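Local structure of argininosuccinate lyase (Chelativorans sp., 6RXA) at residues A[223-227]-A[228-232]; A[214-218]-A[219-223]. The protein acts as an EDDS lyase, a carbon-nitrogen lyase of the aspartase/fumarase superfamily, and may also cleave argininosuccinate into fumarate and L-arginine. The protein carries 2 engineered substitutions. All coordinates share one frame; numbering follows the deposited sequence.

Helix 212-218 ends and helix 228-233 begins within a dozen residues: interaction 2 closes the first with a Schellman motif and interaction 1 opens the second with an asparagine N-cap, one way of treating each helix end. They share Gly-223, their centres lie about 13 Å apart, and they touch where Leu-224 CD2 packs on Ser-216 CB at 3.7 Å. Interaction 1 is near functional ground: the side chain of Ser-228 is about 10 Å from that of Ser-111, a fumarate-binding residue, and that of Glu-230 about 5 Å from a bound sodium ion. Interaction 2 lies away from the known binding residues.

Interaction 1. Residues A[223-227]-A[228-232]; sequences GLVVN and SIEGV
Asn-227 is the N-cap of helix 228-233, and its side-chain amide shows how one residue can serve N-H groups of a first turn that have no preceding helical carbonyl. With CG anti to the backbone N (chi1 179°), the amide folds over the helix start. OD1 accepts from Glu-230 N at 3.1 Å, a nearly straight bond received in the amide plane on a lone pair. The same oxygen draws a weak, more bent bond from Ile-229 N at 2.9 Å. The backbone joins in: Asn-227 O takes Gly-231 N at 2.8 Å, in its carbonyl plane, and so closes the first helical turn. An alanine here would remove OD1 and is likely to leave the N-H groups of Ile-229 and Glu-230 without their side-chain acceptor, fraying the helix start.

Val-225 adds the apolar part. Its CG1 branch is laid against the helix, 3.5 Å from Gly-231 N and 3.6 Å from Glu-230 CG. The methyl thus rests on the backbone of Gly-231 as well as on the Glu-230 side chain. Glu-230 bends at its second torsion (chi2 67°), which carries the carboxylate away from the cap. There OE1 hydrogen-bonds Tyr-318 and OE2 forms a salt bridge to Lys-181 of a second subunit, so the helix start is pinned at the subunit interface.

The second subunit grips the capping residue too: its His-170 O receives Asn-227 ND2, which would hold the amide's rotation, and its Glu-177 accepts from Asn-227 N. Within the chain, Arg-212 of helix 212-218 hydrogen-bonds the carbonyls of Val-225 and Val-226, while Val-225 rests on Arg-121 and Val-232 on Asn-113, both of helix 112-147. The loop before the cap is thus tied to helix 212-218, while the short helix itself lies against helix 112-147 and the neighbouring subunit.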
ATOM      1  N   GLY A 223     -22.443  11.519  20.859  1.00 19.23           N
ATOM      2  CA  GLY A 223     -23.577  10.867  20.231  1.00 18.85           C
ATOM      3  C   GLY A 223     -23.299   9.382  20.246  1.00 16.82           C
ATOM      4  O   GLY A 223     -22.277   8.937  20.776  1.00 16.06           O
ATOM      5  N   LEU A 224     -24.234   8.617  19.679  1.00 15.90           N
ATOM      6  CA  LEU A 224     -24.136   7.167  19.640  1.00 16.27           C
ATOM      7  C   LEU A 224     -23.743   6.679  18.250  1.00 16.34           C
ATOM      8  O   LEU A 224     -24.053   7.307  17.236  1.00 16.52           O
ATOM      9  CB  LEU A 224     -25.485   6.518  19.970  1.00 17.50           C
ATOM     10  CG  LEU A 224     -26.061   6.832  21.348  1.00 19.15           C
ATOM     11  CD1 LEU A 224     -27.358   6.097  21.538  1.00 20.55           C
ATOM     12  CD2 LEU A 224     -25.066   6.497  22.453  1.00 19.16           C
ATOM     13  N   VAL A 225     -23.045   5.546  18.210  1.00 15.48           N
ATOM     14  CA  VAL A 225     -23.096   4.669  17.041  1.00 14.33           C
ATOM     15  C   VAL A 225     -24.393   3.892  17.241  1.00 15.53           C
ATOM     16  O   VAL A 225     -24.510   3.108  18.193  1.00 16.99           O
ATOM     17  CB  VAL A 225     -21.901   3.721  16.967  1.00 14.37           C
ATOM     18  CG1 VAL A 225     -22.032   2.824  15.726  1.00 14.86           C
ATOM     19  CG2 VAL A 225     -20.557   4.452  16.969  1.00 15.57           C
ATOM     20  N   VAL A 226     -25.388   4.146  16.403  1.00 15.39           N
ATOM     21  CA  VAL A 226     -26.737   3.709  16.737  1.00 15.36           C
ATOM     22  C   VAL A 226     -26.905   2.210  16.526  1.00 14.72           C
ATOM     23  O   VAL A 226     -27.102   1.459  17.488  1.00 14.00           O
ATOM     24  CB  VAL A 226     -27.805   4.528  15.988  1.00 17.13           C
ATOM     25  CG1 VAL A 226     -29.211   4.018  16.314  1.00 18.09           C
ATOM     26  CG2 VAL A 226     -27.659   6.012  16.351  1.00 17.83           C
ATOM     27  N   ASN A 227     -26.813   1.760  15.284  1.00 13.79           N
ATOM     28  CA  ASN A 227     -27.048   0.357  14.970  1.00 13.90           C
ATOM     29  C   ASN A 227     -26.005  -0.530  15.646  1.00 13.46           C
ATOM     30  O   ASN A 227     -24.808  -0.237  15.626  1.00 13.75           O
ATOM     31  CB  ASN A 227     -27.039   0.168  13.458  1.00 13.49           C
ATOM     32  CG  ASN A 227     -27.245  -1.262  13.061  1.00 14.41           C
ATOM     33  OD1 ASN A 227     -26.301  -2.052  13.081  1.00 14.61           O
ATOM     34  ND2 ASN A 227     -28.478  -1.610  12.683  1.00 14.94           N
ATOM     35  N   SER A 228     -26.487  -1.602  16.287  1.00 13.29           N
ATOM     36  CA  SER A 228     -25.621  -2.438  17.114  1.00 13.01           C
ATOM     37  C   SER A 228     -24.568  -3.180  16.300  1.00 13.19           C
ATOM     38  O   SER A 228     -23.461  -3.415  16.802  1.00 13.88           O
ATOM     39  CB  SER A 228     -26.451  -3.432  17.920  1.00 13.82           C
ATOM     40  OG  SER A 228     -27.214  -4.266  17.066  1.00 14.42           O
ATOM     41  N   ILE A 229     -24.877  -3.570  15.057  1.00 12.90           N
ATOM     42  CA  ILE A 229     -23.849  -4.165  14.208  1.00 12.38           C
ATOM     43  C   ILE A 229     -22.792  -3.124  13.873  1.00 12.82           C
ATOM     44  O   ILE A 229     -21.588  -3.377  13.984  1.00 13.48           O
ATOM     45  CB  ILE A 229     -24.455  -4.790  12.937  1.00 12.82           C
ATOM     46  CG1 ILE A 229     -25.330  -5.986  13.287  1.00 14.27           C
ATOM     47  CG2 ILE A 229     -23.349  -5.188  11.962  1.00 13.45           C
ATOM     48  CD1 ILE A 229     -26.344  -6.284  12.199  1.00 15.61           C
ATOM     49  N   GLU A 230     -23.220  -1.930  13.469  1.00 13.37           N
ATOM     50  CA  GLU A 230     -22.253  -0.870  13.202  1.00 13.66           C
ATOM     51  C   GLU A 230     -21.417  -0.578  14.443  1.00 13.90           C
ATOM     52  O   GLU A 230     -20.228  -0.265  14.323  1.00 14.28           O
ATOM     53  CB  GLU A 230     -22.983   0.377  12.698  1.00 15.16           C
ATOM     54  CG  GLU A 230     -22.093   1.563  12.343  1.00 15.87           C
ATOM     55  CD  GLU A 230     -21.192   1.339  11.142  1.00 17.95           C
ATOM     56  OE1 GLU A 230     -21.079   0.197  10.629  1.00 18.03           O
ATOM     57  OE2 GLU A 230     -20.582   2.332  10.701  1.00 19.94           O
ATOM     58  N   GLY A 231     -22.011  -0.717  15.628  1.00 13.86           N
ATOM     59  CA  GLY A 231     -21.276  -0.457  16.855  1.00 14.80           C
ATOM     60  C   GLY A 231     -20.075  -1.369  17.051  1.00 15.86           C
ATOM     61  O   GLY A 231     -19.055  -0.949  17.598  1.00 18.75           O
ATOM     62  N   VAL A 232     -20.184  -2.634  16.628  1.00 14.21           N
ATOM     63  CA  VAL A 232     -19.065  -3.568  16.788  1.00 13.18           C
ATOM     64  C   VAL A 232     -18.280  -3.836  15.509  1.00 13.88           C
ATOM     65  O   VAL A 232     -17.072  -4.120  15.564  1.00 15.00           O
ATOM     66  CB  VAL A 232     -19.494  -4.903  17.450  1.00 14.08           C
ATOM     67  CG1 VAL A 232     -20.074  -4.637  18.845  1.00 14.80           C
ATOM     68  CG2 VAL A 232     -20.463  -5.694  16.561  1.00 14.34           C
TER

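Interaction 2. Residues A[214-218]-A[219-223]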
ATOM      1  N   ARG A 214     -26.845   7.565  28.631  1.00 19.01           N
ATOM      2  CA  ARG A 214     -26.160   7.878  29.883  1.00 18.40           C
ATOM      3  C   ARG A 214     -24.714   7.398  29.847  1.00 18.36           C
ATOM      4  O   ARG A 214     -23.793   8.130  30.237  1.00 18.17           O
ATOM      5  CB  ARG A 214     -26.900   7.252  31.066  1.00 20.96           C
ATOM      6  CG  ARG A 214     -26.134   7.284  32.408  1.00 28.10           C
ATOM      7  CD  ARG A 214     -25.993   8.687  33.017  1.00 33.06           C
ATOM      8  NE  ARG A 214     -27.247   9.426  32.946  1.00 35.22           N
ATOM      9  CZ  ARG A 214     -27.383  10.631  32.403  1.00 51.78           C
ATOM     10  NH1 ARG A 214     -28.579  11.198  32.375  1.00 81.76           N
ATOM     11  NH2 ARG A 214     -26.330  11.281  31.916  1.00 43.60           N
ATOM     12  N   THR A 215     -24.489   6.152  29.421  1.00 18.06           N
ATOM     13  CA  THR A 215     -23.123   5.648  29.371  1.00 18.17           C
ATOM     14  C   THR A 215     -22.281   6.527  28.461  1.00 16.67           C
ATOM     15  O   THR A 215     -21.133   6.861  28.781  1.00 15.65           O
ATOM     16  CB  THR A 215     -23.130   4.209  28.853  1.00 20.22           C
ATOM     17  OG1 THR A 215     -24.247   3.504  29.418  1.00 20.11           O
ATOM     18  CG2 THR A 215     -21.854   3.504  29.240  1.00 22.00           C
ATOM     19  N   SER A 216     -22.857   6.915  27.322  1.00 15.97           N
ATOM     20  CA  SER A 216     -22.184   7.782  26.361  1.00 16.47           C
ATOM     21  C   SER A 216     -21.806   9.114  26.992  1.00 15.88           C
ATOM     22  O   SER A 216     -20.660   9.557  26.885  1.00 16.36           O
ATOM     23  CB  SER A 216     -23.118   7.985  25.166  1.00 17.37           C
ATOM     24  OG  SER A 216     -22.549   8.835  24.194  1.00 17.69           O
ATOM     25  N   ALA A 217     -22.746   9.746  27.695  1.00 16.13           N
ATOM     26  CA  ALA A 217     -22.475  11.033  28.323  1.00 17.85           C
ATOM     27  C   ALA A 217     -21.407  10.914  29.402  1.00 17.83           C
ATOM     28  O   ALA A 217     -20.533  11.782  29.521  1.00 17.86           O
ATOM     29  CB  ALA A 217     -23.776  11.580  28.908  1.00 19.58           C
ATOM     30  N   LEU A 218     -21.473   9.857  30.215  1.00 17.94           N
ATOM     31  CA  LEU A 218     -20.496   9.677  31.279  1.00 18.80           C
ATOM     32  C   LEU A 218     -19.080   9.532  30.739  1.00 18.08           C
ATOM     33  O   LEU A 218     -18.111   9.841  31.451  1.00 18.60           O
ATOM     34  CB  LEU A 218     -20.883   8.444  32.097  1.00 19.02           C
ATOM     35  CG  LEU A 218     -22.054   8.634  33.067  1.00 19.26           C
ATOM     36  CD1 LEU A 218     -22.527   7.275  33.566  1.00 19.15           C
ATOM     37  CD2 LEU A 218     -21.632   9.537  34.218  1.00 19.84           C
ATOM     38  N   LEU A 219     -18.936   9.053  29.500  1.00 16.00           N
ATOM     39  CA  LEU A 219     -17.644   8.824  28.871  1.00 14.60           C
ATOM     40  C   LEU A 219     -17.271   9.923  27.889  1.00 15.52           C
ATOM     41  O   LEU A 219     -16.301   9.771  27.144  1.00 16.16           O
ATOM     42  CB  LEU A 219     -17.619   7.459  28.184  1.00 14.22           C
ATOM     43  CG  LEU A 219     -17.746   6.278  29.152  1.00 16.22           C
ATOM     44  CD1 LEU A 219     -18.075   5.017  28.387  1.00 17.19           C
ATOM     45  CD2 LEU A 219     -16.472   6.078  29.958  1.00 17.11           C
ATOM     46  N   GLY A 220     -18.016  11.026  27.869  1.00 16.57           N
ATOM     47  CA  GLY A 220     -17.644  12.167  27.047  1.00 17.32           C
ATOM     48  C   GLY A 220     -17.969  12.082  25.575  1.00 16.95           C
ATOM     49  O   GLY A 220     -17.544  12.962  24.816  1.00 17.70           O
ATOM     50  N   PHE A 221     -18.693  11.060  25.132  1.00 15.27           N
ATOM     51  CA  PHE A 221     -19.040  10.970  23.717  1.00 14.99           C
ATOM     52  C   PHE A 221     -20.127  11.986  23.380  1.00 15.50           C
ATOM     53  O   PHE A 221     -20.924  12.379  24.235  1.00 17.06           O
ATOM     54  CB  PHE A 221     -19.525   9.568  23.394  1.00 14.80           C
ATOM     55  CG  PHE A 221     -18.442   8.520  23.390  1.00 15.46           C
ATOM     56  CD1 PHE A 221     -17.632   8.346  22.285  1.00 15.62           C
ATOM     57  CD2 PHE A 221     -18.264   7.678  24.477  1.00 15.73           C
ATOM     58  CE1 PHE A 221     -16.650   7.370  22.270  1.00 15.99           C
ATOM     59  CE2 PHE A 221     -17.292   6.694  24.457  1.00 15.96           C
ATOM     60  CZ  PHE A 221     -16.487   6.536  23.348  1.00 15.26           C
ATOM     61  N   ASP A 222     -20.167  12.394  22.109  1.00 15.75           N
ATOM     62  CA  ASP A 222     -21.099  13.415  21.641  1.00 16.89           C
ATOM     63  C   ASP A 222     -22.352  12.835  20.986  1.00 19.92           C
ATOM     64  O   ASP A 222     -23.252  13.600  20.622  1.00 24.18           O
ATOM     65  CB  ASP A 222     -20.403  14.369  20.671  1.00 21.34           C
ATOM     66  CG  ASP A 222     -19.395  15.267  21.358  1.00 32.19           C
ATOM     67  OD1 ASP A 222     -19.600  15.582  22.545  1.00 36.25           O
ATOM     68  OD2 ASP A 222     -18.395  15.648  20.710  1.00 35.61           O
ATOM     69  N   GLY A 223     -22.443  11.519  20.859  1.00 19.23           N
ATOM     70  CA  GLY A 223     -23.577  10.867  20.231  1.00 18.85           C
ATOM     71  C   GLY A 223     -23.299   9.382  20.246  1.00 16.82           C
ATOM     72  O   GLY A 223     -22.277   8.937  20.776  1.00 16.06           O
TER
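The ring of Phe-221 is met at its edge by Ser-216 O, which lies near the ring plane with CD2 3.9 Å away; the ring also makes a cation-pi contact with Arg-125, and the side chain touches Met-122, both of helix 112-147. Its position follows from the first torsion: CG stands beside the backbone N (chi1 -72°), and that N-H is itself bonded to Ser-216 O at 3.0 Å. One carbonyl thus faces both the N-H and the ring edge of the same residue.

Ser-216 makes a second approach through its hydroxyl. OG packs closely on Phe-221 CB, 3.2 Å away, and donates a weak, long hydrogen bond to Gly-223 O at 3.4 Å, a slight link between the helix and the departing chain.

Leu-219 and Thr-215 lie side by side, pointing the same way. Leu-219 CG lies 3.5 Å from Thr-215 O, while the methyls Leu-219 CD1 and Thr-215 CG2 approach to 4.2 Å. Leu-219 N divides its hydrogen between two weak bonds, to the carbonyls of Thr-215 and Ser-216.

Gly-220 turns the chain out of the helix. Its positive phi (79°) suits glycine, and its N reaches Ala-217 O at 3.1 Å from well above the carbonyl plane. Paired with the bond from Phe-221 to Ser-216, this is the signature of a Schellman motif, with Gly-220 as the C-prime residue ending helix 212-218.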